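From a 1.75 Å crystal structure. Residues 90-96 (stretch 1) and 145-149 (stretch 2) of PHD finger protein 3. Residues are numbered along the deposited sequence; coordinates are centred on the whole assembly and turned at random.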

ATOM      1  N   SER A  90     -14.489   7.241  -4.879  1.00 26.39           N
ATOM      2  CA  SER A  90     -13.706   6.216  -5.554  1.00 27.37           C
ATOM      3  C   SER A  90     -12.747   5.489  -4.600  1.00 23.75           C
ATOM      4  O   SER A  90     -12.452   4.314  -4.811  1.00 25.73           O
ATOM      5  CB  SER A  90     -12.908   6.856  -6.686  1.00 30.81           C
ATOM      6  OG  SER A  90     -13.800   7.349  -7.671  1.00 33.65           O
ATOM      7  N   TYR A  91     -12.200   6.202  -3.621  1.00 25.47           N
ATOM      8  CA  TYR A  91     -11.397   5.560  -2.572  1.00 25.20           C
ATOM      9  C   TYR A  91     -12.181   4.444  -1.909  1.00 26.95           C
ATOM     10  O   TYR A  91     -11.668   3.327  -1.721  1.00 27.77           O
ATOM     11  CB  TYR A  91     -11.016   6.643  -1.559  1.00 27.69           C
ATOM     12  CG  TYR A  91     -10.109   6.245  -0.411  1.00 25.18           C
ATOM     13  CD1 TYR A  91     -10.608   5.518   0.674  1.00 25.98           C
ATOM     14  CD2 TYR A  91      -8.800   6.724  -0.371  1.00 25.99           C
ATOM     15  CE1 TYR A  91      -9.789   5.204   1.750  1.00 25.73           C
ATOM     16  CE2 TYR A  91      -7.950   6.420   0.697  1.00 24.76           C
ATOM     17  CZ  TYR A  91      -8.463   5.686   1.738  1.00 25.49           C
ATOM     18  OH  TYR A  91      -7.641   5.406   2.795  1.00 25.87           O
ATOM     19  N   THR A  92     -13.420   4.758  -1.505  1.00 25.39           N
ATOM     20  CA  THR A  92     -14.338   3.788  -0.907  1.00 30.39           C
ATOM     21  C   THR A  92     -14.623   2.600  -1.830  1.00 28.48           C
ATOM     22  O   THR A  92     -14.688   1.454  -1.361  1.00 27.47           O
ATOM     23  CB  THR A  92     -15.616   4.504  -0.498  1.00 32.68           C
ATOM     24  OG1 THR A  92     -15.268   5.459   0.512  1.00 30.46           O
ATOM     25  CG2 THR A  92     -16.664   3.537   0.061  1.00 34.98           C
ATOM     26  N   LEU A  93     -14.839   2.844  -3.136  1.00 28.02           N
ATOM     27  CA  LEU A  93     -15.030   1.714  -4.056  1.00 29.53           C
ATOM     28  C   LEU A  93     -13.827   0.786  -4.051  1.00 26.93           C
ATOM     29  O   LEU A  93     -13.974  -0.444  -4.065  1.00 26.16           O
ATOM     30  CB  LEU A  93     -15.244   2.205  -5.492  1.00 27.81           C
ATOM     31  CG  LEU A  93     -16.615   2.799  -5.762  1.00 32.81           C
ATOM     32  CD1 LEU A  93     -16.574   3.590  -7.084  1.00 34.24           C
ATOM     33  CD2 LEU A  93     -17.615   1.655  -5.827  1.00 32.81           C
ATOM     34  N   LEU A  94     -12.625   1.365  -4.063  1.00 26.19           N
ATOM     35  CA  LEU A  94     -11.422   0.553  -4.082  1.00 23.40           C
ATOM     36  C   LEU A  94     -11.224  -0.184  -2.772  1.00 23.66           C
ATOM     37  O   LEU A  94     -10.902  -1.381  -2.780  1.00 24.23           O
ATOM     38  CB  LEU A  94     -10.199   1.439  -4.383  1.00 23.68           C
ATOM     39  CG  LEU A  94      -8.936   0.624  -4.764  1.00 25.03           C
ATOM     40  CD1 LEU A  94      -9.182  -0.246  -5.955  1.00 31.66           C
ATOM     41  CD2 LEU A  94      -7.794   1.612  -5.056  1.00 27.23           C
ATOM     42  N   PHE A  95     -11.426   0.501  -1.641  1.00 22.30           N
ATOM     43  CA  PHE A  95     -11.414  -0.204  -0.348  1.00 23.95           C
ATOM     44  C   PHE A  95     -12.380  -1.405  -0.361  1.00 26.27           C
ATOM     45  O   PHE A  95     -12.014  -2.512   0.017  1.00 25.20           O
ATOM     46  CB  PHE A  95     -11.842   0.750   0.779  1.00 24.04           C
ATOM     47  CG  PHE A  95     -11.957   0.040   2.114  1.00 30.26           C
ATOM     48  CD1 PHE A  95     -13.125  -0.553   2.519  1.00 33.24           C
ATOM     49  CD2 PHE A  95     -10.839  -0.098   2.901  1.00 28.33           C
ATOM     50  CE1 PHE A  95     -13.198  -1.250   3.747  1.00 31.79           C
ATOM     51  CE2 PHE A  95     -10.910  -0.793   4.128  1.00 31.69           C
ATOM     52  CZ  PHE A  95     -12.087  -1.355   4.533  1.00 32.82           C
ATOM     53  N   ALA A  96     -13.626  -1.176  -0.789  1.00 26.74           N
ATOM     54  CA  ALA A  96     -14.632  -2.238  -0.805  1.00 30.64           C
ATOM     55  C   ALA A  96     -14.247  -3.363  -1.762  1.00 26.89           C
ATOM     56  O   ALA A  96     -14.517  -4.553  -1.490  1.00 27.47           O
ATOM     57  CB  ALA A  96     -16.011  -1.670  -1.188  1.00 28.79           C
ATOM     58  N   PRO A 145     -11.113   5.905  10.174  1.00 28.15           N
ATOM     59  CA  PRO A 145     -12.033   5.420   9.147  1.00 32.12           C
ATOM     60  C   PRO A 145     -11.462   4.138   8.552  1.00 31.51           C
ATOM     61  O   PRO A 145     -10.329   3.774   8.826  1.00 30.76           O
ATOM     62  CB  PRO A 145     -12.058   6.552   8.123  1.00 33.81           C
ATOM     63  CG  PRO A 145     -10.695   7.164   8.217  1.00 29.90           C
ATOM     64  CD  PRO A 145     -10.293   7.027   9.708  1.00 29.18           C
ATOM     65  N   ASN A 146     -12.263   3.470   7.739  1.00 28.25           N
ATOM     66  CA  ASN A 146     -11.693   2.465   6.831  1.00 28.95           C
ATOM     67  C   ASN A 146     -10.568   3.121   6.045  1.00 26.28           C
ATOM     68  O   ASN A 146     -10.703   4.263   5.562  1.00 31.55           O
ATOM     69  CB  ASN A 146     -12.762   1.924   5.865  1.00 31.05           C
ATOM     70  CG  ASN A 146     -13.825   1.093   6.543  1.00 33.52           C
ATOM     71  OD1 ASN A 146     -13.594   0.481   7.583  1.00 35.16           O
ATOM     72  ND2 ASN A 146     -15.027   1.054   5.934  1.00 36.37           N
ATOM     73  N   LEU A 147      -9.468   2.382   5.831  1.00 28.19           N
ATOM     74  CA  LEU A 147      -8.259   2.972   5.269  1.00 25.37           C
ATOM     75  C   LEU A 147      -7.674   2.047   4.220  1.00 26.44           C
ATOM     76  O   LEU A 147      -7.749   0.814   4.341  1.00 27.02           O
ATOM     77  CB  LEU A 147      -7.145   3.147   6.341  1.00 30.23           C
ATOM     78  CG  LEU A 147      -7.352   4.295   7.322  1.00 28.77           C
ATOM     79  CD1 LEU A 147      -6.227   4.228   8.336  1.00 30.04           C
ATOM     80  CD2 LEU A 147      -7.317   5.620   6.485  1.00 31.27           C
ATOM     81  N   LEU A 148      -7.001   2.657   3.248  1.00 27.35           N
ATOM     82  CA  LEU A 148      -6.107   1.959   2.319  1.00 22.74           C
ATOM     83  C   LEU A 148      -4.701   2.262   2.786  1.00 25.21           C
ATOM     84  O   LEU A 148      -4.329   3.445   2.919  1.00 25.40           O
ATOM     85  CB  LEU A 148      -6.295   2.481   0.872  1.00 22.04           C
ATOM     86  CG  LEU A 148      -7.624   2.051   0.230  1.00 22.43           C
ATOM     87  CD1 LEU A 148      -7.788   2.792  -1.106  1.00 24.95           C
ATOM     88  CD2 LEU A 148      -7.687   0.520  -0.029  1.00 26.90           C
ATOM     89  N   LEU A 149      -3.928   1.206   3.094  1.00 25.45           N
ATOM     90  CA  LEU A 149      -2.516   1.317   3.395  1.00 23.98           C
ATOM     91  C   LEU A 149      -1.699   0.912   2.181  1.00 26.75           C
ATOM     92  O   LEU A 149      -2.124   0.071   1.396  1.00 26.40           O
ATOM     93  CB  LEU A 149      -2.223   0.339   4.563  1.00 27.48           C
ATOM     94  CG  LEU A 149      -2.235   0.809   6.028  1.00 38.73           C
ATOM     95  CD1 LEU A 149      -3.326   1.773   6.412  1.00 34.39           C
ATOM     96  CD2 LEU A 149      -2.137  -0.419   7.007  1.00 31.62           C
TER

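Leu-148 is the apolar centre of the contact. It lies on a strand that crosses the helix of residues 90-96 at 70°, and its side chain meets three helix residues. The two stretches bury 372 Å² between them, and Leu-148 has the most area covered. Its CD1 sits 3.9 Å from the centroid of the Tyr-91 ring, almost on the ring normal, in a CH-pi contact. The same CD1 lies 4.1 Å from CD2 of Leu-94. The other methyl, CD2, packs 3.8 Å from CA of Phe-95, against the helix backbone. A branched leucine suits this place because its two methyls can reach different parts of the helix surface.

Tyr-91 and Phe-95 are one helical turn apart, and Phe-95 N donates a hydrogen bond to Tyr-91 O at 2.8 Å. Both side chains have chi1 in t. CB of Asn-146 lies over one face of the Phe-95 ring, 3.7 Å from its centroid. The ring edge meets the backbone of the strand, with Phe-95 CD2 3.5 Å from Leu-147 O. Leu-147 itself points its CB away from the helix.

The polar link is a single hydrogen bond. Leu-148 N donates to Tyr-91 OH at 2.9 Å, nearly straight at 168°. Tyrosine fits here because its ring packs against leucine while its hydroxyl satisfies a buried backbone amide. At the exposed end of the contact, Asn-146 OD1 is hydrogen-bonded elsewhere in the structure.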